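Matrix protein VP40 (Lake Victoria marburgvirus, PDB 5B0V) drives assembly and budding of the virus as its matrix protein, forming dimers that reorganise into multimers at the plasma membrane, and takes part in evading host interferon signalling. Local coordinates at residues V114-L118 / L149-R153; L215-V219 / V287-A291; L246-V251 / F300-V305. All coordinates share one frame; numbering follows the deposited sequence.

Contact 1: V114-L118 / L149-R153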
ATOM      1  N   VAL A 114       1.279  -2.853   5.734  1.00 25.55           N
ATOM      2  CA  VAL A 114       0.648  -2.729   4.437  1.00 25.71           C
ATOM      3  C   VAL A 114       1.497  -1.904   3.459  1.00 26.73           C
ATOM      4  O   VAL A 114       1.612  -2.242   2.277  1.00 26.34           O
ATOM      5  CB  VAL A 114      -0.757  -2.122   4.562  1.00 26.03           C
ATOM      6  CG1 VAL A 114      -1.362  -1.886   3.175  1.00 26.11           C
ATOM      7  CG2 VAL A 114      -1.643  -3.041   5.396  1.00 25.28           C
ATOM      8  N   ALA A 115       2.100  -0.834   3.949  1.00 28.13           N
ATOM      9  CA  ALA A 115       2.941  -0.003   3.097  1.00 29.42           C
ATOM     10  C   ALA A 115       4.155  -0.791   2.642  1.00 29.37           C
ATOM     11  O   ALA A 115       4.557  -0.720   1.478  1.00 29.83           O
ATOM     12  CB  ALA A 115       3.369   1.240   3.844  1.00 30.79           C
ATOM     13  N   ALA A 116       4.720  -1.553   3.572  1.00 29.11           N
ATOM     14  CA  ALA A 116       5.894  -2.352   3.290  1.00 29.15           C
ATOM     15  C   ALA A 116       5.585  -3.404   2.214  1.00 28.62           C
ATOM     16  O   ALA A 116       6.412  -3.712   1.358  1.00 29.16           O
ATOM     17  CB  ALA A 116       6.384  -3.006   4.558  1.00 28.77           C
ATOM     18  N   LEU A 117       4.386  -3.958   2.263  1.00 27.79           N
ATOM     19  CA  LEU A 117       4.025  -5.037   1.359  1.00 27.06           C
ATOM     20  C   LEU A 117       3.800  -4.469  -0.028  1.00 27.51           C
ATOM     21  O   LEU A 117       4.368  -4.950  -0.994  1.00 27.93           O
ATOM     22  CB  LEU A 117       2.786  -5.790   1.877  1.00 26.15           C
ATOM     23  CG  LEU A 117       3.053  -6.851   2.967  1.00 25.60           C
ATOM     24  CD1 LEU A 117       1.754  -7.364   3.557  1.00 25.07           C
ATOM     25  CD2 LEU A 117       3.882  -8.011   2.432  1.00 25.24           C
ATOM     26  N   LEU A 118       3.018  -3.403  -0.115  1.00 27.89           N
ATOM     27  CA  LEU A 118       2.681  -2.817  -1.407  1.00 27.87           C
ATOM     28  C   LEU A 118       3.825  -2.001  -2.025  1.00 28.98           C
ATOM     29  O   LEU A 118       3.786  -1.716  -3.214  1.00 29.85           O
ATOM     30  CB  LEU A 118       1.438  -1.951  -1.273  1.00 27.95           C
ATOM     31  CG  LEU A 118       0.163  -2.695  -0.902  1.00 26.95           C
ATOM     32  CD1 LEU A 118      -0.929  -1.718  -0.515  1.00 27.56           C
ATOM     33  CD2 LEU A 118      -0.290  -3.574  -2.054  1.00 26.61           C
ATOM     34  N   LEU A 149       4.872 -11.628   9.758  1.00 28.98           N
ATOM     35  CA  LEU A 149       4.848 -12.217   8.418  1.00 29.09           C
ATOM     36  C   LEU A 149       6.247 -12.498   7.887  1.00 30.81           C
ATOM     37  O   LEU A 149       7.120 -11.611   7.850  1.00 31.04           O
ATOM     38  CB  LEU A 149       4.127 -11.295   7.434  1.00 28.19           C
ATOM     39  CG  LEU A 149       2.721 -10.868   7.837  1.00 27.29           C
ATOM     40  CD1 LEU A 149       2.204  -9.845   6.849  1.00 27.30           C
ATOM     41  CD2 LEU A 149       1.773 -12.042   7.930  1.00 26.37           C
ATOM     42  N   ARG A 150       6.442 -13.733   7.443  1.00 31.80           N
ATOM     43  CA  ARG A 150       7.765 -14.149   6.999  1.00 33.91           C
ATOM     44  C   ARG A 150       8.288 -13.273   5.844  1.00 33.19           C
ATOM     45  O   ARG A 150       9.457 -12.893   5.843  1.00 34.05           O
ATOM     46  CB  ARG A 150       7.769 -15.629   6.588  1.00 35.27           C
ATOM     47  CG  ARG A 150       9.169 -16.132   6.326  1.00 38.20           C
ATOM     48  CD  ARG A 150       9.216 -17.535   5.753  1.00 41.49           C
ATOM     49  NE  ARG A 150      10.474 -17.729   5.025  1.00 45.33           N
ATOM     50  CZ  ARG A 150      11.650 -18.004   5.585  1.00 48.46           C
ATOM     51  NH1 ARG A 150      11.763 -18.143   6.898  1.00 51.29           N
ATOM     52  NH2 ARG A 150      12.737 -18.126   4.830  1.00 50.13           N
HETATM   53  N   MSE A 151       7.426 -12.953   4.882  1.00 30.75           N
HETATM   54  CA  MSE A 151       7.845 -12.172   3.723  1.00 30.44           C
HETATM   55  C   MSE A 151       8.556 -10.889   4.101  1.00 31.18           C
HETATM   56  O   MSE A 151       9.581 -10.567   3.522  1.00 31.30           O
HETATM   57  CB  MSE A 151       6.634 -11.882   2.854  1.00 29.21           C
HETATM   58  CG  MSE A 151       6.949 -11.113   1.586  1.00 29.60           C
HETATM   59 SE   MSE A 151       7.550 -12.277   0.119  1.00 29.91          SE
HETATM   60  CE  MSE A 151       9.405 -11.914   0.493  1.00 31.20           C
ATOM     61  N   LEU A 152       8.041 -10.148   5.082  1.00 31.42           N
ATOM     62  CA  LEU A 152       8.668  -8.886   5.485  1.00 31.86           C
ATOM     63  C   LEU A 152       9.807  -9.157   6.393  1.00 33.53           C
ATOM     64  O   LEU A 152      10.835  -8.510   6.278  1.00 34.86           O
ATOM     65  CB  LEU A 152       7.699  -7.984   6.211  1.00 31.38           C
ATOM     66  CG  LEU A 152       6.466  -7.540   5.425  1.00 30.58           C
ATOM     67  CD1 LEU A 152       5.534  -6.730   6.305  1.00 30.70           C
ATOM     68  CD2 LEU A 152       6.881  -6.723   4.236  1.00 31.05           C
ATOM     69  N   ARG A 153       9.633 -10.121   7.300  1.00 34.60           N
ATOM     70  CA  ARG A 153      10.690 -10.479   8.268  1.00 36.63           C
ATOM     71  C   ARG A 153      11.982 -10.967   7.615  1.00 37.99           C
ATOM     72  O   ARG A 153      13.032 -10.410   7.853  1.00 38.12           O
ATOM     73  CB  ARG A 153      10.196 -11.545   9.247  1.00 37.16           C
ATOM     74  CG  ARG A 153      11.151 -11.808  10.423  1.00 38.98           C
ATOM     75  CD  ARG A 153      10.700 -12.912  11.395  1.00 38.71           C
ATOM     76  NE  ARG A 153      10.420 -14.212  10.758  1.00 38.51           N
ATOM     77  CZ  ARG A 153       9.210 -14.763  10.611  1.00 37.64           C
ATOM     78  NH1 ARG A 153       8.115 -14.169  11.068  1.00 37.66           N
ATOM     79  NH2 ARG A 153       9.089 -15.930   9.995  1.00 37.49           N
TER
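Leu117 and Leu152 meet with their branched ends crossed where two short helices pack in the N-terminal domain of VP40, helix 110-119 against the start of helix 150-154. Both rest near the domain's β-sheet, and all five touching residues are buried. Leu117 and Leu152 carry the contact in nearly equal shares. From CB of Leu117, CG lies anti to the carbonyl carbon (chi1 -81°), which brings the branched end closer to the second helix than the direction of CB alone would. CG already touches Leu152, 4.0 Å from its CD2. There the chain forks. Leu117 CD1 goes to Leu149, the N-cap residue of helix 150-154, and stops 4.1 Å from Leu149 CD1; Leu117 CD2 lies against the branched end of Leu152, with CG of that residue 4.0 Å away. Leu149 and Leu152 are thus met by different methyls of one side chain, and Leu117 crosses each at about a right angle. Met151, a selenomethionine, adds a looser touch through its CG, while its selenium end leads away. Phe75 of strand 72-83 touches both Leu117 and Leu149, which ties the helix pair to the sheet. Helix 110-119 also meets the second subunit: Ala115 and Ala116 pack on Leu63 of that subunit and Leu118 on its counterpart there, so Ala116 takes part both in this contact and in the dimer interface. Leu152 CD2 fits between its two partners on helix 110-119, 3.7 Å from Leu117 CD2 and 3.8 Å from Ala116 CB.

Contact 2: L215-V219 / V287-A291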
ATOM      1  N   LEU A 215       0.687 -27.532   4.494  1.00 36.34           N
ATOM      2  CA  LEU A 215       0.257 -26.314   5.158  1.00 34.07           C
ATOM      3  C   LEU A 215       0.746 -26.340   6.609  1.00 34.29           C
ATOM      4  O   LEU A 215       0.796 -27.399   7.244  1.00 35.13           O
ATOM      5  CB  LEU A 215      -1.259 -26.241   5.156  1.00 33.00           C
ATOM      6  CG  LEU A 215      -1.934 -26.202   3.795  1.00 33.98           C
ATOM      7  CD1 LEU A 215      -3.439 -26.378   3.922  1.00 34.78           C
ATOM      8  CD2 LEU A 215      -1.647 -24.899   3.086  1.00 33.42           C
ATOM      9  N   PRO A 216       1.051 -25.165   7.177  1.00 34.92           N
ATOM     10  CA  PRO A 216       1.472 -25.238   8.578  1.00 33.69           C
ATOM     11  C   PRO A 216       0.325 -25.706   9.468  1.00 33.03           C
ATOM     12  O   PRO A 216      -0.840 -25.537   9.114  1.00 31.80           O
ATOM     13  CB  PRO A 216       1.892 -23.809   8.896  1.00 33.09           C
ATOM     14  CG  PRO A 216       1.062 -22.951   7.984  1.00 33.75           C
ATOM     15  CD  PRO A 216       0.696 -23.783   6.769  1.00 34.67           C
ATOM     16  N   PRO A 217       0.653 -26.335  10.605  1.00 34.03           N
ATOM     17  CA  PRO A 217      -0.406 -26.797  11.483  1.00 33.34           C
ATOM     18  C   PRO A 217      -1.148 -25.645  12.165  1.00 32.28           C
ATOM     19  O   PRO A 217      -0.601 -24.558  12.377  1.00 31.86           O
ATOM     20  CB  PRO A 217       0.313 -27.678  12.509  1.00 34.13           C
ATOM     21  CG  PRO A 217       1.770 -27.421  12.343  1.00 35.42           C
ATOM     22  CD  PRO A 217       1.970 -26.401  11.259  1.00 35.29           C
ATOM     23  N   ILE A 218      -2.403 -25.919  12.471  1.00 31.21           N
ATOM     24  CA  ILE A 218      -3.335 -24.957  12.995  1.00 30.05           C
ATOM     25  C   ILE A 218      -3.391 -25.170  14.489  1.00 30.43           C
ATOM     26  O   ILE A 218      -3.927 -26.152  14.952  1.00 32.04           O
ATOM     27  CB  ILE A 218      -4.728 -25.216  12.426  1.00 29.99           C
ATOM     28  CG1 ILE A 218      -4.645 -25.300  10.886  1.00 29.40           C
ATOM     29  CG2 ILE A 218      -5.708 -24.158  12.928  1.00 30.40           C
ATOM     30  CD1 ILE A 218      -5.823 -25.916  10.159  1.00 29.56           C
ATOM     31  N   VAL A 219      -2.813 -24.257  15.243  1.00 30.35           N
ATOM     32  CA  VAL A 219      -2.895 -24.310  16.682  1.00 29.80           C
ATOM     33  C   VAL A 219      -4.345 -24.118  17.121  1.00 29.38           C
ATOM     34  O   VAL A 219      -5.077 -23.288  16.595  1.00 29.29           O
ATOM     35  CB  VAL A 219      -2.025 -23.234  17.334  1.00 30.40           C
ATOM     36  CG1 VAL A 219      -2.213 -23.236  18.851  1.00 30.81           C
ATOM     37  CG2 VAL A 219      -0.570 -23.476  16.975  1.00 30.86           C
ATOM     38  N   VAL A 287     -11.513 -21.885  14.032  1.00 26.78           N
ATOM     39  CA  VAL A 287     -10.210 -21.456  13.519  1.00 25.95           C
ATOM     40  C   VAL A 287     -10.191 -21.247  12.040  1.00 25.06           C
ATOM     41  O   VAL A 287     -10.663 -22.047  11.284  1.00 25.40           O
ATOM     42  CB  VAL A 287      -9.092 -22.438  13.796  1.00 25.90           C
ATOM     43  CG1 VAL A 287      -8.710 -22.367  15.242  1.00 26.51           C
ATOM     44  CG2 VAL A 287      -9.503 -23.840  13.439  1.00 26.66           C
ATOM     45  N   TYR A 288      -9.600 -20.144  11.642  1.00 24.29           N
ATOM     46  CA  TYR A 288      -9.459 -19.828  10.258  1.00 23.65           C
ATOM     47  C   TYR A 288      -8.054 -20.158   9.858  1.00 22.52           C
ATOM     48  O   TYR A 288      -7.147 -20.098  10.658  1.00 22.49           O
ATOM     49  CB  TYR A 288      -9.755 -18.344  10.027  1.00 23.85           C
ATOM     50  CG  TYR A 288     -11.221 -18.053  10.123  1.00 24.37           C
ATOM     51  CD1 TYR A 288     -11.816 -17.854  11.338  1.00 25.30           C
ATOM     52  CD2 TYR A 288     -12.003 -18.013   9.008  1.00 24.82           C
ATOM     53  CE1 TYR A 288     -13.158 -17.592  11.444  1.00 26.32           C
ATOM     54  CE2 TYR A 288     -13.352 -17.762   9.101  1.00 26.05           C
ATOM     55  CZ  TYR A 288     -13.925 -17.562  10.326  1.00 26.65           C
ATOM     56  OH  TYR A 288     -15.273 -17.280  10.397  1.00 28.38           O
ATOM     57  N   PHE A 289      -7.874 -20.524   8.611  1.00 22.04           N
ATOM     58  CA  PHE A 289      -6.542 -20.752   8.113  1.00 21.63           C
ATOM     59  C   PHE A 289      -6.533 -20.452   6.617  1.00 21.75           C
ATOM     60  O   PHE A 289      -7.578 -20.311   5.981  1.00 22.03           O
ATOM     61  CB  PHE A 289      -6.069 -22.195   8.441  1.00 21.62           C
ATOM     62  CG  PHE A 289      -6.788 -23.283   7.677  1.00 21.50           C
ATOM     63  CD1 PHE A 289      -7.983 -23.810   8.146  1.00 22.09           C
ATOM     64  CD2 PHE A 289      -6.258 -23.792   6.518  1.00 21.37           C
ATOM     65  CE1 PHE A 289      -8.644 -24.817   7.462  1.00 22.41           C
ATOM     66  CE2 PHE A 289      -6.907 -24.790   5.830  1.00 21.86           C
ATOM     67  CZ  PHE A 289      -8.098 -25.301   6.295  1.00 22.37           C
ATOM     68  N   GLN A 290      -5.341 -20.338   6.073  1.00 21.53           N
ATOM     69  CA  GLN A 290      -5.186 -19.955   4.694  1.00 21.80           C
ATOM     70  C   GLN A 290      -4.737 -21.129   3.866  1.00 22.50           C
ATOM     71  O   GLN A 290      -3.839 -21.874   4.273  1.00 22.20           O
ATOM     72  CB  GLN A 290      -4.111 -18.898   4.565  1.00 21.34           C
ATOM     73  CG  GLN A 290      -4.278 -17.686   5.438  1.00 20.75           C
ATOM     74  CD  GLN A 290      -3.365 -16.609   4.947  1.00 21.01           C
ATOM     75  OE1 GLN A 290      -2.181 -16.589   5.291  1.00 20.80           O
ATOM     76  NE2 GLN A 290      -3.887 -15.742   4.059  1.00 21.27           N
ATOM     77  N   ALA A 291      -5.364 -21.272   2.702  1.00 23.58           N
ATOM     78  CA  ALA A 291      -4.911 -22.190   1.672  1.00 24.33           C
ATOM     79  C   ALA A 291      -5.201 -21.547   0.333  1.00 25.21           C
ATOM     80  O   ALA A 291      -6.029 -20.653   0.267  1.00 25.32           O
ATOM     81  CB  ALA A 291      -5.631 -23.500   1.777  1.00 24.71           C
TER
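Ile218 reaches across to both Val287 and Phe289 and has the most surface buried here, followed by Leu215 and Phe289. The segments run nearly antiparallel, their end-to-end directions 169° apart, but they meet mainly through side chains, with CA atoms of Ile218 and Phe289 7.2 Å apart. Ile218 divides its two branches between its partners. Its CG2 meets the methyl groups of Val287, approaching CG2 of that residue to 3.8 Å. The longer branch, with CG1 anti to the carbonyl carbon, carries CD1 over one face of the Phe289 ring, 3.9 Å from the centroid and 23° off the normal, a CH-pi contact. CD1 is displaced toward the CG-CD1 side of the ring, and its nearest ring atom, Phe289 CD1, is 3.6 Å away. Phe289 holds its ring with CG between the backbone N and the carbonyl carbon (chi1 69°), which presents that face to the isoleucine. Leu215 closes the far end of the contact: its CD1 lies 4.2 Å from Ala291 CB and obliquely near Phe289 CE2, while its CD2 abuts the backbone at Gln290 O at 3.9 Å. The amide of Gln290 is engaged away from this contact, NE2 donating to Phe75 O of strand 72-83. Backbone bonds run to other strands: Ile218 pairs with Val209, and Val287 and Phe289 with Ile263 and Phe261. Apolar side chains from the edge strands 218-219 and 286-290 of two small antiparallel sheets, and from the residues next to them, are therefore packed together, the face-to-face sheet packing of a β-sandwich, consistent with the C-terminal domain of filovirus VP40.

Contact 3: L246-V251 / F300-V305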
ATOM      1  N   LEU A 246     -10.501 -36.065  15.393  1.00 31.07           N
ATOM      2  CA  LEU A 246      -9.715 -35.413  14.348  1.00 30.67           C
ATOM      3  C   LEU A 246     -10.324 -35.558  12.976  1.00 30.66           C
ATOM      4  O   LEU A 246     -10.314 -34.656  12.175  1.00 30.75           O
ATOM      5  CB  LEU A 246      -8.326 -36.035  14.319  1.00 31.26           C
ATOM      6  CG  LEU A 246      -7.358 -35.508  13.273  1.00 31.47           C
ATOM      7  CD1 LEU A 246      -7.061 -34.019  13.443  1.00 30.24           C
ATOM      8  CD2 LEU A 246      -6.075 -36.325  13.372  1.00 32.55           C
ATOM      9  N   HIS A 247     -10.849 -36.734  12.721  1.00 31.80           N
ATOM     10  CA  HIS A 247     -11.364 -37.141  11.428  0.55 32.40           C
ATOM     11  C   HIS A 247     -12.790 -36.717  11.205  1.00 32.57           C
ATOM     12  O   HIS A 247     -13.326 -36.902  10.123  1.00 33.19           O
ATOM     13  CB  HIS A 247     -11.369 -38.678  11.396  0.55 33.83           C
ATOM     14  CG  HIS A 247     -12.251 -39.295  12.456  0.55 34.61           C
ATOM     15  ND1 HIS A 247     -11.862 -39.412  13.777  0.55 34.20           N
ATOM     16  CD2 HIS A 247     -13.513 -39.790  12.392  0.55 35.54           C
ATOM     17  CE1 HIS A 247     -12.839 -39.966  14.473  0.55 35.14           C
ATOM     18  NE2 HIS A 247     -13.851 -40.203  13.659  0.55 35.93           N
ATOM     19  N   GLN A 248     -13.433 -36.198  12.249  1.00 32.88           N
ATOM     20  CA  GLN A 248     -14.800 -35.676  12.115  1.00 33.97           C
ATOM     21  C   GLN A 248     -14.820 -34.172  11.846  1.00 31.82           C
ATOM     22  O   GLN A 248     -15.856 -33.618  11.493  1.00 31.47           O
ATOM     23  CB  GLN A 248     -15.621 -35.943  13.360  1.00 36.16           C
ATOM     24  CG  GLN A 248     -15.811 -37.402  13.683  1.00 39.17           C
ATOM     25  CD  GLN A 248     -15.936 -37.581  15.182  1.00 42.29           C
ATOM     26  OE1 GLN A 248     -15.186 -38.364  15.798  1.00 44.39           O
ATOM     27  NE2 GLN A 248     -16.845 -36.804  15.800  1.00 42.59           N
ATOM     28  N   LEU A 249     -13.683 -33.511  12.026  1.00 29.95           N
ATOM     29  CA  LEU A 249     -13.646 -32.092  11.824  1.00 28.68           C
ATOM     30  C   LEU A 249     -13.959 -31.815  10.367  1.00 29.01           C
ATOM     31  O   LEU A 249     -13.450 -32.527   9.512  1.00 29.03           O
ATOM     32  CB  LEU A 249     -12.282 -31.547  12.208  1.00 27.19           C
ATOM     33  CG  LEU A 249     -11.952 -31.625  13.703  1.00 26.76           C
ATOM     34  CD1 LEU A 249     -10.578 -31.018  13.966  1.00 25.61           C
ATOM     35  CD2 LEU A 249     -13.025 -30.941  14.536  1.00 26.97           C
ATOM     36  N   ARG A 250     -14.802 -30.808  10.108  1.00 29.21           N
ATOM     37  CA  ARG A 250     -15.144 -30.383   8.739  1.00 30.07           C
ATOM     38  C   ARG A 250     -14.537 -29.039   8.356  1.00 28.50           C
ATOM     39  O   ARG A 250     -14.825 -28.005   8.971  1.00 27.82           O
ATOM     40  CB  ARG A 250     -16.646 -30.268   8.560  1.00 32.11           C
ATOM     41  CG  ARG A 250     -17.318 -31.613   8.567  1.00 34.78           C
ATOM     42  CD  ARG A 250     -18.815 -31.436   8.420  1.00 37.53           C
ATOM     43  NE  ARG A 250     -19.489 -32.668   8.807  1.00 39.78           N
ATOM     44  CZ  ARG A 250     -20.805 -32.843   8.776  1.00 44.19           C
ATOM     45  NH1 ARG A 250     -21.597 -31.868   8.343  1.00 45.08           N
ATOM     46  NH2 ARG A 250     -21.334 -34.008   9.155  1.00 45.96           N
ATOM     47  N   VAL A 251     -13.725 -29.059   7.311  1.00 27.75           N
ATOM     48  CA  VAL A 251     -13.145 -27.844   6.766  1.00 26.95           C
ATOM     49  C   VAL A 251     -14.111 -27.231   5.746  1.00 27.34           C
ATOM     50  O   VAL A 251     -14.542 -27.891   4.827  1.00 27.89           O
ATOM     51  CB  VAL A 251     -11.812 -28.160   6.088  1.00 26.50           C
ATOM     52  CG1 VAL A 251     -11.232 -26.919   5.468  1.00 25.93           C
ATOM     53  CG2 VAL A 251     -10.843 -28.754   7.093  1.00 26.16           C
ATOM     54  N   PHE A 300      -8.213 -32.160   2.304  1.00 36.90           N
ATOM     55  CA  PHE A 300      -7.950 -31.907   3.710  1.00 36.43           C
ATOM     56  C   PHE A 300      -8.181 -33.173   4.568  1.00 38.12           C
ATOM     57  O   PHE A 300      -8.659 -33.106   5.712  1.00 37.88           O
ATOM     58  CB  PHE A 300      -8.883 -30.807   4.184  1.00 35.46           C
ATOM     59  CG  PHE A 300      -8.643 -29.474   3.537  1.00 35.28           C
ATOM     60  CD1 PHE A 300      -7.420 -28.828   3.660  1.00 34.90           C
ATOM     61  CD2 PHE A 300      -9.661 -28.821   2.864  1.00 35.76           C
ATOM     62  CE1 PHE A 300      -7.199 -27.578   3.092  1.00 33.58           C
ATOM     63  CE2 PHE A 300      -9.455 -27.569   2.309  1.00 35.15           C
ATOM     64  CZ  PHE A 300      -8.219 -26.950   2.420  1.00 33.96           C
ATOM     65  N   ASN A 301      -7.869 -34.335   4.027  1.00 39.91           N
ATOM     66  CA  ASN A 301      -8.215 -35.581   4.720  1.00 41.55           C
ATOM     67  C   ASN A 301      -7.050 -36.257   5.416  1.00 40.51           C
ATOM     68  O   ASN A 301      -7.261 -37.066   6.304  1.00 39.64           O
ATOM     69  CB  ASN A 301      -8.888 -36.535   3.743  1.00 44.33           C
ATOM     70  CG  ASN A 301     -10.244 -36.024   3.298  1.00 45.79           C
ATOM     71  OD1 ASN A 301     -10.941 -35.355   4.065  1.00 45.23           O
ATOM     72  ND2 ASN A 301     -10.627 -36.334   2.060  1.00 48.04           N
ATOM     73  N   ASN A 302      -5.837 -35.923   4.979  1.00 40.21           N
ATOM     74  CA  ASN A 302      -4.614 -36.428   5.563  1.00 40.21           C
ATOM     75  C   ASN A 302      -4.217 -35.550   6.746  1.00 38.47           C
ATOM     76  O   ASN A 302      -3.332 -34.674   6.656  1.00 38.17           O
ATOM     77  CB  ASN A 302      -3.509 -36.463   4.519  1.00 41.94           C
ATOM     78  CG  ASN A 302      -2.177 -36.960   5.072  1.00 44.16           C
ATOM     79  OD1 ASN A 302      -2.076 -37.501   6.194  1.00 48.50           O
ATOM     80  ND2 ASN A 302      -1.134 -36.776   4.280  1.00 44.77           N
ATOM     81  N   ARG A 303      -4.866 -35.830   7.868  1.00 37.13           N
ATOM     82  CA  ARG A 303      -4.747 -35.028   9.067  1.00 34.69           C
ATOM     83  C   ARG A 303      -3.879 -35.733  10.079  1.00 34.69           C
ATOM     84  O   ARG A 303      -3.789 -36.958  10.093  1.00 36.63           O
ATOM     85  CB  ARG A 303      -6.122 -34.831   9.681  1.00 34.06           C
ATOM     86  CG  ARG A 303      -7.167 -34.347   8.699  1.00 33.73           C
ATOM     87  CD  ARG A 303      -8.511 -34.228   9.367  1.00 33.03           C
ATOM     88  NE  ARG A 303      -9.360 -33.425   8.505  1.00 32.37           N
ATOM     89  CZ  ARG A 303     -10.680 -33.443   8.522  1.00 33.03           C
ATOM     90  NH1 ARG A 303     -11.348 -34.187   9.381  1.00 33.47           N
ATOM     91  NH2 ARG A 303     -11.344 -32.662   7.694  1.00 33.72           N
ATOM     92  N   GLN A 304      -3.270 -34.949  10.953  1.00 33.42           N
ATOM     93  CA  GLN A 304      -2.475 -35.470  12.062  1.00 33.26           C
ATOM     94  C   GLN A 304      -2.482 -34.452  13.200  1.00 31.79           C
ATOM     95  O   GLN A 304      -2.607 -33.257  12.944  1.00 30.39           O
ATOM     96  CB  GLN A 304      -1.051 -35.732  11.576  1.00 33.91           C
ATOM     97  CG  GLN A 304      -0.106 -36.308  12.604  1.00 34.61           C
ATOM     98  CD  GLN A 304       1.235 -36.591  11.975  1.00 35.37           C
ATOM     99  OE1 GLN A 304       2.008 -35.684  11.776  1.00 35.33           O
ATOM    100  NE2 GLN A 304       1.497 -37.837  11.618  1.00 37.23           N
ATOM    101  N   VAL A 305      -2.338 -34.929  14.439  1.00 32.25           N
ATOM    102  CA  VAL A 305      -2.198 -34.050  15.609  1.00 31.56           C
ATOM    103  C   VAL A 305      -0.749 -33.872  16.037  1.00 31.78           C
ATOM    104  O   VAL A 305      -0.019 -34.849  16.234  1.00 33.53           O
ATOM    105  CB  VAL A 305      -2.917 -34.601  16.837  1.00 32.37           C
ATOM    106  CG1 VAL A 305      -2.836 -33.603  17.976  1.00 32.10           C
ATOM    107  CG2 VAL A 305      -4.357 -34.904  16.504  1.00 33.09           C
TER
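The backbones approach at two places, Leu246 to Arg303 and Val251 to Phe300, each with CA atoms 7.3 Å apart. Between them the loop that leaves helix 237-243 wraps the Arg303 side chain, tying it to the residues leading into strand 304-309 in the C-terminal domain, whose small antiparallel sheets are consistent with the β-sandwich of filovirus VP40. Arg303 has the largest surface buried by the contact. Its chain is extended from CG to NE and runs past Leu246 in the opposite direction, bringing the guanidinium up to backbone carbonyls. NH1 donates to Leu246 O at 3.0 Å, in the carbonyl plane and on a lone pair, although the oxygen sits 31° out of the guanidinium plane. Leu249 O takes two weak, bent bonds from the same group, 2.7 Å from Arg303 NH1 and 2.8 Å from Arg303 NH2. On its own segment, NE bonds weakly to Phe300 O, helping to fix the rotation of the group. Loop carbonyls on both segments thus share the polar hydrogens of one guanidinium, and their partial negative charge would probably favour its positive charge. Leu249 CB lies over one of its faces. Leu246 sends CG against Arg303 CB and CD2 against the methyl CG2 of Val305, a residue that also leans on helix 237-243. At the other end, Val251 and Phe300 cross at about a right angle, beside the Phe261 ring that meets Phe300 edge-to-face. Val251 CG1, turned away from its own backbone N (chi1 178°), sits over the Phe300 ring face, 4.0 Å from the centroid and 28° off its normal.

In the fold
From the N terminus, contact 1 closes first, bringing helix 110-119 to helix 150-154 across a 30-residue span beside the second subunit. Segment 215-219 then opens contact 2 and 246-251 opens contact 3 before 287-291 closes the former and 300-305 the latter, so these two cross. Contact 2 joins strand 218-219 of one three-stranded sheet to strand 286-290 of another; contact 3 joins the loop after helix 237-243 to the residues entering strand 304-309, back in the first sheet. They also touch: Phe289 packs on Val251 and Phe300, between centres 12 Å apart. Contact 1 lies apart, its centre 31 Å from that of contact 3 on the opposite side of the chain's centre.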